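Local coordinates for pyruvate kinase (Toxoplasma gondii, PDB 3GG8), which probably catalyses the last step of glycolysis, the magnesium-dependent transfer of a phosphoryl group from phosphoenolpyruvate to ADP, giving pyruvate and ATP, at residues I413-E418 against Q433-L438; L425-R430 against Q449-V454. All coordinates share one frame; numbering follows the deposited sequence.

Contact 1: I413-E418 against Q433-L438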
ATOM      1  N   ILE C 413       9.386  -1.084  25.282  1.00 34.95           N
ATOM      2  CA  ILE C 413      10.521  -1.574  24.517  1.00 35.14           C
ATOM      3  C   ILE C 413      11.789  -1.322  25.338  1.00 35.16           C
ATOM      4  O   ILE C 413      12.018  -0.226  25.842  1.00 35.40           O
ATOM      5  CB  ILE C 413      10.604  -0.918  23.094  1.00 35.05           C
ATOM      6  CG1 ILE C 413       9.321  -1.200  22.284  1.00 35.03           C
ATOM      7  CG2 ILE C 413      11.831  -1.419  22.321  1.00 35.27           C
ATOM      8  CD1 ILE C 413       9.240  -0.461  20.926  1.00 35.35           C
ATOM      9  N   LEU C 414      12.587  -2.354  25.520  1.00 35.15           N
ATOM     10  CA  LEU C 414      13.846  -2.188  26.221  1.00 35.53           C
ATOM     11  C   LEU C 414      14.929  -2.095  25.155  1.00 35.34           C
ATOM     12  O   LEU C 414      15.028  -2.968  24.278  1.00 34.95           O
ATOM     13  CB  LEU C 414      14.108  -3.357  27.170  1.00 35.39           C
ATOM     14  CG  LEU C 414      13.030  -3.732  28.197  1.00 36.34           C
ATOM     15  CD1 LEU C 414      13.486  -4.885  29.075  1.00 34.65           C
ATOM     16  CD2 LEU C 414      12.646  -2.534  29.056  1.00 38.92           C
ATOM     17  N   ALA C 415      15.704  -1.018  25.211  1.00 35.27           N
ATOM     18  CA  ALA C 415      16.830  -0.824  24.303  1.00 35.58           C
ATOM     19  C   ALA C 415      18.111  -0.953  25.100  1.00 36.02           C
ATOM     20  O   ALA C 415      18.479  -0.044  25.836  1.00 36.61           O
ATOM     21  CB  ALA C 415      16.752   0.543  23.626  1.00 35.17           C
ATOM     22  N   LEU C 416      18.774  -2.095  24.991  1.00 36.19           N
ATOM     23  CA  LEU C 416      20.046  -2.290  25.662  1.00 36.05           C
ATOM     24  C   LEU C 416      21.118  -1.725  24.761  1.00 36.39           C
ATOM     25  O   LEU C 416      21.194  -2.094  23.587  1.00 36.76           O
ATOM     26  CB  LEU C 416      20.303  -3.768  25.936  1.00 35.96           C
ATOM     27  CG  LEU C 416      19.561  -4.416  27.102  1.00 35.79           C
ATOM     28  CD1 LEU C 416      18.065  -4.587  26.762  1.00 34.34           C
ATOM     29  CD2 LEU C 416      20.214  -5.767  27.439  1.00 35.64           C
ATOM     30  N   THR C 417      21.953  -0.839  25.293  1.00 36.42           N
ATOM     31  CA  THR C 417      22.819  -0.046  24.414  1.00 36.82           C
ATOM     32  C   THR C 417      24.114   0.446  25.062  1.00 36.73           C
ATOM     33  O   THR C 417      24.124   0.910  26.205  1.00 36.91           O
ATOM     34  CB  THR C 417      22.036   1.151  23.803  1.00 36.72           C
ATOM     35  OG1 THR C 417      22.825   1.774  22.789  1.00 36.86           O
ATOM     36  CG2 THR C 417      21.670   2.189  24.877  1.00 37.31           C
ATOM     37  N   GLU C 418      25.207   0.331  24.326  1.00 36.83           N
ATOM     38  CA  GLU C 418      26.493   0.811  24.805  1.00 36.93           C
ATOM     39  C   GLU C 418      26.700   2.222  24.285  1.00 36.24           C
ATOM     40  O   GLU C 418      26.890   3.147  25.073  1.00 36.63           O
ATOM     41  CB  GLU C 418      27.611  -0.138  24.375  1.00 37.48           C
ATOM     42  CG  GLU C 418      29.033   0.234  24.833  1.00 41.63           C
ATOM     43  CD  GLU C 418      29.181   0.458  26.349  1.00 46.44           C
ATOM     44  OE1 GLU C 418      30.164   1.126  26.755  1.00 46.75           O
ATOM     45  OE2 GLU C 418      28.319  -0.022  27.127  1.00 48.91           O
ATOM     46  N   GLN C 433       4.886   2.714  22.145  1.00 35.32           N
ATOM     47  CA  GLN C 433       5.375   2.222  23.433  1.00 35.12           C
ATOM     48  C   GLN C 433       6.554   3.053  23.907  1.00 34.97           C
ATOM     49  O   GLN C 433       7.395   3.469  23.084  1.00 34.61           O
ATOM     50  CB  GLN C 433       5.821   0.752  23.343  1.00 35.63           C
ATOM     51  CG  GLN C 433       4.739  -0.266  22.960  1.00 35.24           C
ATOM     52  CD  GLN C 433       4.370  -0.217  21.487  1.00 37.20           C
ATOM     53  OE1 GLN C 433       5.200   0.118  20.635  1.00 37.02           O
ATOM     54  NE2 GLN C 433       3.111  -0.540  21.176  1.00 38.10           N
ATOM     55  N   PRO C 434       6.641   3.287  25.238  1.00 34.83           N
ATOM     56  CA  PRO C 434       7.821   3.893  25.843  1.00 34.38           C
ATOM     57  C   PRO C 434       9.075   3.076  25.563  1.00 34.61           C
ATOM     58  O   PRO C 434       9.002   1.852  25.484  1.00 34.77           O
ATOM     59  CB  PRO C 434       7.508   3.824  27.334  1.00 34.70           C
ATOM     60  CG  PRO C 434       6.029   3.820  27.408  1.00 34.15           C
ATOM     61  CD  PRO C 434       5.612   2.989  26.250  1.00 34.62           C
ATOM     62  N   ILE C 435      10.212   3.751  25.398  1.00 34.66           N
ATOM     63  CA  ILE C 435      11.499   3.078  25.238  1.00 34.56           C
ATOM     64  C   ILE C 435      12.308   3.284  26.517  1.00 34.75           C
ATOM     65  O   ILE C 435      12.471   4.411  26.969  1.00 34.93           O
ATOM     66  CB  ILE C 435      12.287   3.617  24.003  1.00 34.87           C
ATOM     67  CG1 ILE C 435      11.422   3.550  22.728  1.00 34.80           C
ATOM     68  CG2 ILE C 435      13.612   2.870  23.821  1.00 33.90           C
ATOM     69  CD1 ILE C 435      11.898   4.488  21.616  1.00 34.30           C
ATOM     70  N   LEU C 436      12.766   2.190  27.125  1.00 34.78           N
ATOM     71  CA  LEU C 436      13.690   2.282  28.237  1.00 34.67           C
ATOM     72  C   LEU C 436      15.065   1.828  27.760  1.00 34.38           C
ATOM     73  O   LEU C 436      15.292   0.648  27.494  1.00 34.19           O
ATOM     74  CB  LEU C 436      13.189   1.476  29.440  1.00 34.98           C
ATOM     75  CG  LEU C 436      14.047   1.371  30.713  1.00 35.05           C
ATOM     76  CD1 LEU C 436      14.399   2.725  31.358  1.00 33.90           C
ATOM     77  CD2 LEU C 436      13.324   0.458  31.726  1.00 35.16           C
ATOM     78  N   ALA C 437      15.951   2.798  27.595  1.00 33.83           N
ATOM     79  CA  ALA C 437      17.324   2.547  27.204  1.00 34.11           C
ATOM     80  C   ALA C 437      18.160   2.157  28.423  1.00 34.21           C
ATOM     81  O   ALA C 437      18.220   2.903  29.412  1.00 34.55           O
ATOM     82  CB  ALA C 437      17.896   3.769  26.533  1.00 33.38           C
ATOM     83  N   LEU C 438      18.800   0.989  28.349  1.00 34.75           N
ATOM     84  CA  LEU C 438      19.653   0.470  29.439  1.00 34.68           C
ATOM     85  C   LEU C 438      21.101   0.472  28.996  1.00 34.98           C
ATOM     86  O   LEU C 438      21.425  -0.030  27.913  1.00 35.76           O
ATOM     87  CB  LEU C 438      19.232  -0.941  29.841  1.00 34.90           C
ATOM     88  CG  LEU C 438      17.755  -1.156  30.215  1.00 36.12           C
ATOM     89  CD1 LEU C 438      17.414  -2.638  30.200  1.00 36.02           C
ATOM     90  CD2 LEU C 438      17.425  -0.540  31.575  1.00 37.32           C
TER
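Leu414 and Leu436 lie side by side and point the same way, CD2 of Leu414 meeting CB of Leu436 at 4.1 Å. Leu416 and Leu438 repeat this on the same sheet face, their CD1 methyls 4.0 Å apart. The first torsion sets Leu436 apart from the other three leucines: its CG stands anti to the backbone N (chi1 177°), whereas in Leu414, Leu416 and Leu438 CG lies beside that nitrogen. On the opposite face CB of Ala415 rests 3.9 Å from CG2 of Ile435.

A parallel ladder holds these pairs in register. Five nearly straight backbone bonds run from Ile413 N to Pro434 O through Thr417 N to Leu438 O. The segment axes cross at -23°, the strands staying parallel in direction. Ala415 O accepts Leu438 N at 2.7 Å and also receives a CA-H...O contact from Ala437 CA.

Helix 465-478 packs on Leu416 and Leu438, while helix 421-427 covers Ile413, Ala415, Ile435 and Ala437. Strand 412-416 lies between strands 435-439 and 487-494, Leu414 forming backbone bonds with Val489 and Val491, and strand 454-458 flanks 435-439 on its far edge, in a sheet sandwiched by helices.

Contact 2: L425-R430 against Q449-V454; sequences LIAKYR and QVIRGV
Two arginines, Arg430 and Arg452, stack across this contact despite their like charge. Their guanidinium planes are 20° apart and their centres 4.6 Å, but the overlap is offset: Arg430 NE lies 3.5 Å above the Arg452 plane, toward its rim, and Arg452 CD is placed likewise over Arg430. The chains themselves cross at about a right angle. Arg430 bends early, at chi2 (-71°), whereas Arg452 runs extended through its first two torsions and turns only at chi3 (-80°), which lays CD over a face of the Arg430 guanidinium and sets NE of Arg452 3.6 Å from NE of Arg430.

Backbone carbonyls take up the ends of both groups and probably offset part of the repulsion between the like charges. Arg430 NH1 bonds to Gly340 O and its NH2 makes a weak bond to Ala427 O; Arg452 NH2 reaches Val337 O and Thr341 O.

Beside the stack, the methyl of Ala427 faces the other segment. It meets CG2 of Val454 at 4.0 Å, the branch anti to the carbonyl carbon, and also packs against CG2 of Ile451. One water bridges the backbones, donating to Ala427 O and, at 2.6 Å, to Arg452 O.

Both backbones turn sharply here. A type I turn spans Ala427 to Arg430, which has positive phi, and a type II turn spans Ile451 to Val454, with Gly453 at its third position. Here the C-terminal alpha/beta domain, at the end of helix 421-427 and the loop entering strand 454-458, docks on the barrel's last helix-strand connection, between helix 327-339 and strand 343-346.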
ATOM      1  N   LEU C 425      17.977   4.166  17.022  1.00 34.52           N
ATOM      2  CA  LEU C 425      17.347   3.500  15.877  1.00 34.28           C
ATOM      3  C   LEU C 425      15.882   3.156  16.128  1.00 34.17           C
ATOM      4  O   LEU C 425      15.073   3.256  15.231  1.00 34.12           O
ATOM      5  CB  LEU C 425      18.133   2.259  15.452  1.00 33.96           C
ATOM      6  CG  LEU C 425      19.469   2.516  14.751  1.00 33.35           C
ATOM      7  CD1 LEU C 425      20.183   1.196  14.529  1.00 31.51           C
ATOM      8  CD2 LEU C 425      19.263   3.255  13.429  1.00 31.23           C
ATOM      9  N   ILE C 426      15.548   2.748  17.349  1.00 34.65           N
ATOM     10  CA  ILE C 426      14.151   2.443  17.707  1.00 34.80           C
ATOM     11  C   ILE C 426      13.340   3.743  17.820  1.00 35.63           C
ATOM     12  O   ILE C 426      12.232   3.854  17.272  1.00 35.43           O
ATOM     13  CB  ILE C 426      14.086   1.629  19.015  1.00 34.97           C
ATOM     14  CG1 ILE C 426      14.709   0.241  18.797  1.00 33.85           C
ATOM     15  CG2 ILE C 426      12.652   1.533  19.547  1.00 34.71           C
ATOM     16  CD1 ILE C 426      14.988  -0.477  20.054  1.00 33.65           C
ATOM     17  N   ALA C 427      13.911   4.731  18.511  1.00 35.75           N
ATOM     18  CA  ALA C 427      13.263   6.023  18.681  1.00 36.03           C
ATOM     19  C   ALA C 427      12.889   6.631  17.323  1.00 36.21           C
ATOM     20  O   ALA C 427      11.794   7.172  17.157  1.00 36.13           O
ATOM     21  CB  ALA C 427      14.154   6.964  19.467  1.00 35.59           C
ATOM     22  N   LYS C 428      13.819   6.531  16.373  1.00 36.10           N
ATOM     23  CA  LYS C 428      13.631   6.956  14.975  1.00 36.25           C
ATOM     24  C   LYS C 428      12.278   6.515  14.394  1.00 36.08           C
ATOM     25  O   LYS C 428      11.677   7.217  13.580  1.00 35.95           O
ATOM     26  CB  LYS C 428      14.783   6.380  14.145  1.00 36.03           C
ATOM     27  CG  LYS C 428      14.871   6.828  12.712  1.00 36.77           C
ATOM     28  CD  LYS C 428      16.026   6.122  12.023  1.00 36.31           C
ATOM     29  CE  LYS C 428      15.830   6.098  10.516  1.00 37.77           C
ATOM     30  NZ  LYS C 428      17.117   5.950   9.781  1.00 38.65           N
ATOM     31  N   TYR C 429      11.799   5.350  14.825  1.00 36.43           N
ATOM     32  CA  TYR C 429      10.534   4.798  14.313  1.00 36.09           C
ATOM     33  C   TYR C 429       9.309   5.240  15.099  1.00 36.06           C
ATOM     34  O   TYR C 429       8.211   4.804  14.804  1.00 35.73           O
ATOM     35  CB  TYR C 429      10.625   3.277  14.112  1.00 35.97           C
ATOM     36  CG  TYR C 429      11.510   2.990  12.935  1.00 36.44           C
ATOM     37  CD1 TYR C 429      11.010   3.100  11.635  1.00 36.48           C
ATOM     38  CD2 TYR C 429      12.861   2.700  13.101  1.00 36.24           C
ATOM     39  CE1 TYR C 429      11.815   2.891  10.538  1.00 36.98           C
ATOM     40  CE2 TYR C 429      13.684   2.490  11.997  1.00 36.94           C
ATOM     41  CZ  TYR C 429      13.150   2.595  10.719  1.00 36.69           C
ATOM     42  OH  TYR C 429      13.932   2.401   9.602  1.00 37.86           O
ATOM     43  N   ARG C 430       9.518   6.127  16.084  1.00 36.09           N
ATOM     44  CA  ARG C 430       8.440   6.706  16.896  1.00 35.62           C
ATOM     45  C   ARG C 430       7.428   5.632  17.343  1.00 35.30           C
ATOM     46  O   ARG C 430       6.274   5.640  16.905  1.00 35.14           O
ATOM     47  CB  ARG C 430       7.733   7.865  16.152  1.00 35.61           C
ATOM     48  CG  ARG C 430       8.593   9.113  15.839  1.00 36.06           C
ATOM     49  CD  ARG C 430       8.926   9.929  17.099  1.00 38.08           C
ATOM     50  NE  ARG C 430       9.684  11.159  16.835  1.00 37.82           N
ATOM     51  CZ  ARG C 430      11.001  11.285  16.991  1.00 36.87           C
ATOM     52  NH1 ARG C 430      11.603  12.451  16.744  1.00 35.15           N
ATOM     53  NH2 ARG C 430      11.725  10.258  17.414  1.00 37.26           N
ATOM     54  N   GLN C 449      19.302  11.861  26.575  1.00 33.15           N
ATOM     55  CA  GLN C 449      18.304  12.740  27.190  1.00 33.04           C
ATOM     56  C   GLN C 449      17.704  13.675  26.143  1.00 32.72           C
ATOM     57  O   GLN C 449      16.785  14.434  26.419  1.00 31.54           O
ATOM     58  CB  GLN C 449      18.933  13.554  28.323  1.00 32.68           C
ATOM     59  CG  GLN C 449      19.512  12.702  29.447  1.00 33.45           C
ATOM     60  CD  GLN C 449      18.481  11.802  30.092  1.00 34.06           C
ATOM     61  OE1 GLN C 449      17.381  12.242  30.452  1.00 33.75           O
ATOM     62  NE2 GLN C 449      18.841  10.537  30.266  1.00 34.06           N
ATOM     63  N   VAL C 450      18.231  13.554  24.931  1.00 32.39           N
ATOM     64  CA  VAL C 450      17.917  14.421  23.808  1.00 32.07           C
ATOM     65  C   VAL C 450      17.054  13.684  22.740  1.00 31.75           C
ATOM     66  O   VAL C 450      16.692  14.254  21.707  1.00 31.45           O
ATOM     67  CB  VAL C 450      19.289  15.015  23.318  1.00 31.99           C
ATOM     68  CG1 VAL C 450      19.600  14.714  21.917  1.00 31.55           C
ATOM     69  CG2 VAL C 450      19.450  16.495  23.704  1.00 31.00           C
ATOM     70  N   ILE C 451      16.694  12.428  23.039  1.00 31.57           N
ATOM     71  CA  ILE C 451      15.968  11.536  22.123  1.00 31.43           C
ATOM     72  C   ILE C 451      14.477  11.414  22.538  1.00 31.97           C
ATOM     73  O   ILE C 451      14.178  10.926  23.627  1.00 31.37           O
ATOM     74  CB  ILE C 451      16.606  10.088  22.081  1.00 31.70           C
ATOM     75  CG1 ILE C 451      18.130  10.112  21.858  1.00 31.14           C
ATOM     76  CG2 ILE C 451      15.954   9.212  21.000  1.00 31.71           C
ATOM     77  CD1 ILE C 451      18.589  10.883  20.605  1.00 29.61           C
ATOM     78  N   ARG C 452      13.552  11.849  21.666  1.00 32.12           N
ATOM     79  CA  ARG C 452      12.119  11.690  21.925  1.00 32.38           C
ATOM     80  C   ARG C 452      11.729  10.220  22.137  1.00 32.95           C
ATOM     81  O   ARG C 452      12.098   9.353  21.355  1.00 33.60           O
ATOM     82  CB  ARG C 452      11.262  12.296  20.802  1.00 32.67           C
ATOM     83  CG  ARG C 452       9.802  12.439  21.202  1.00 32.57           C
ATOM     84  CD  ARG C 452       8.794  12.333  20.067  1.00 32.86           C
ATOM     85  NE  ARG C 452       8.689  13.567  19.323  1.00 30.93           N
ATOM     86  CZ  ARG C 452       7.647  13.942  18.583  1.00 28.73           C
ATOM     87  NH1 ARG C 452       6.553  13.202  18.473  1.00 28.35           N
ATOM     88  NH2 ARG C 452       7.711  15.092  17.958  1.00 25.44           N
ATOM     89  N   GLY C 453      10.993   9.951  23.207  1.00 33.44           N
ATOM     90  CA  GLY C 453      10.383   8.655  23.412  1.00 34.81           C
ATOM     91  C   GLY C 453      11.222   7.745  24.272  1.00 36.02           C
ATOM     92  O   GLY C 453      10.790   6.642  24.621  1.00 36.31           O
ATOM     93  N   VAL C 454      12.432   8.202  24.586  1.00 36.36           N
ATOM     94  CA  VAL C 454      13.378   7.452  25.397  1.00 36.61           C
ATOM     95  C   VAL C 454      13.408   7.967  26.833  1.00 36.87           C
ATOM     96  O   VAL C 454      13.484   9.164  27.054  1.00 36.59           O
ATOM     97  CB  VAL C 454      14.817   7.503  24.773  1.00 36.18           C
ATOM     98  CG1 VAL C 454      15.864   6.853  25.693  1.00 36.90           C
ATOM     99  CG2 VAL C 454      14.828   6.809  23.429  1.00 35.65           C
TER
HETATM  100  O   HOH W   1      10.645   7.837  19.766  1.00 34.83           O

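How the contacts relate
Contacts 1 and 2 lie in the same alpha/beta domain, their centres about 9 Å apart, and their segments alternate along the chain. Strand 412-416, helix 421-427 and strand 435-439 form a beta-alpha-beta unit: contact 1 pairs its two strands, and contact 2 sets the end of its helix against the loop entering strand 454-458. Ile435 belongs to contact 1 and touches both segments of contact 2. Its N lies 3.0 Å from Gly453 O, a probable hydrogen bond, and its CD1 packs 3.6 Å from Ala427 CA. Farther along, Ala437 CB meets Val454 CG1 at 3.8 Å. Both contacts are buried within one subunit, and neither segment pair touches another chain of the tetramer.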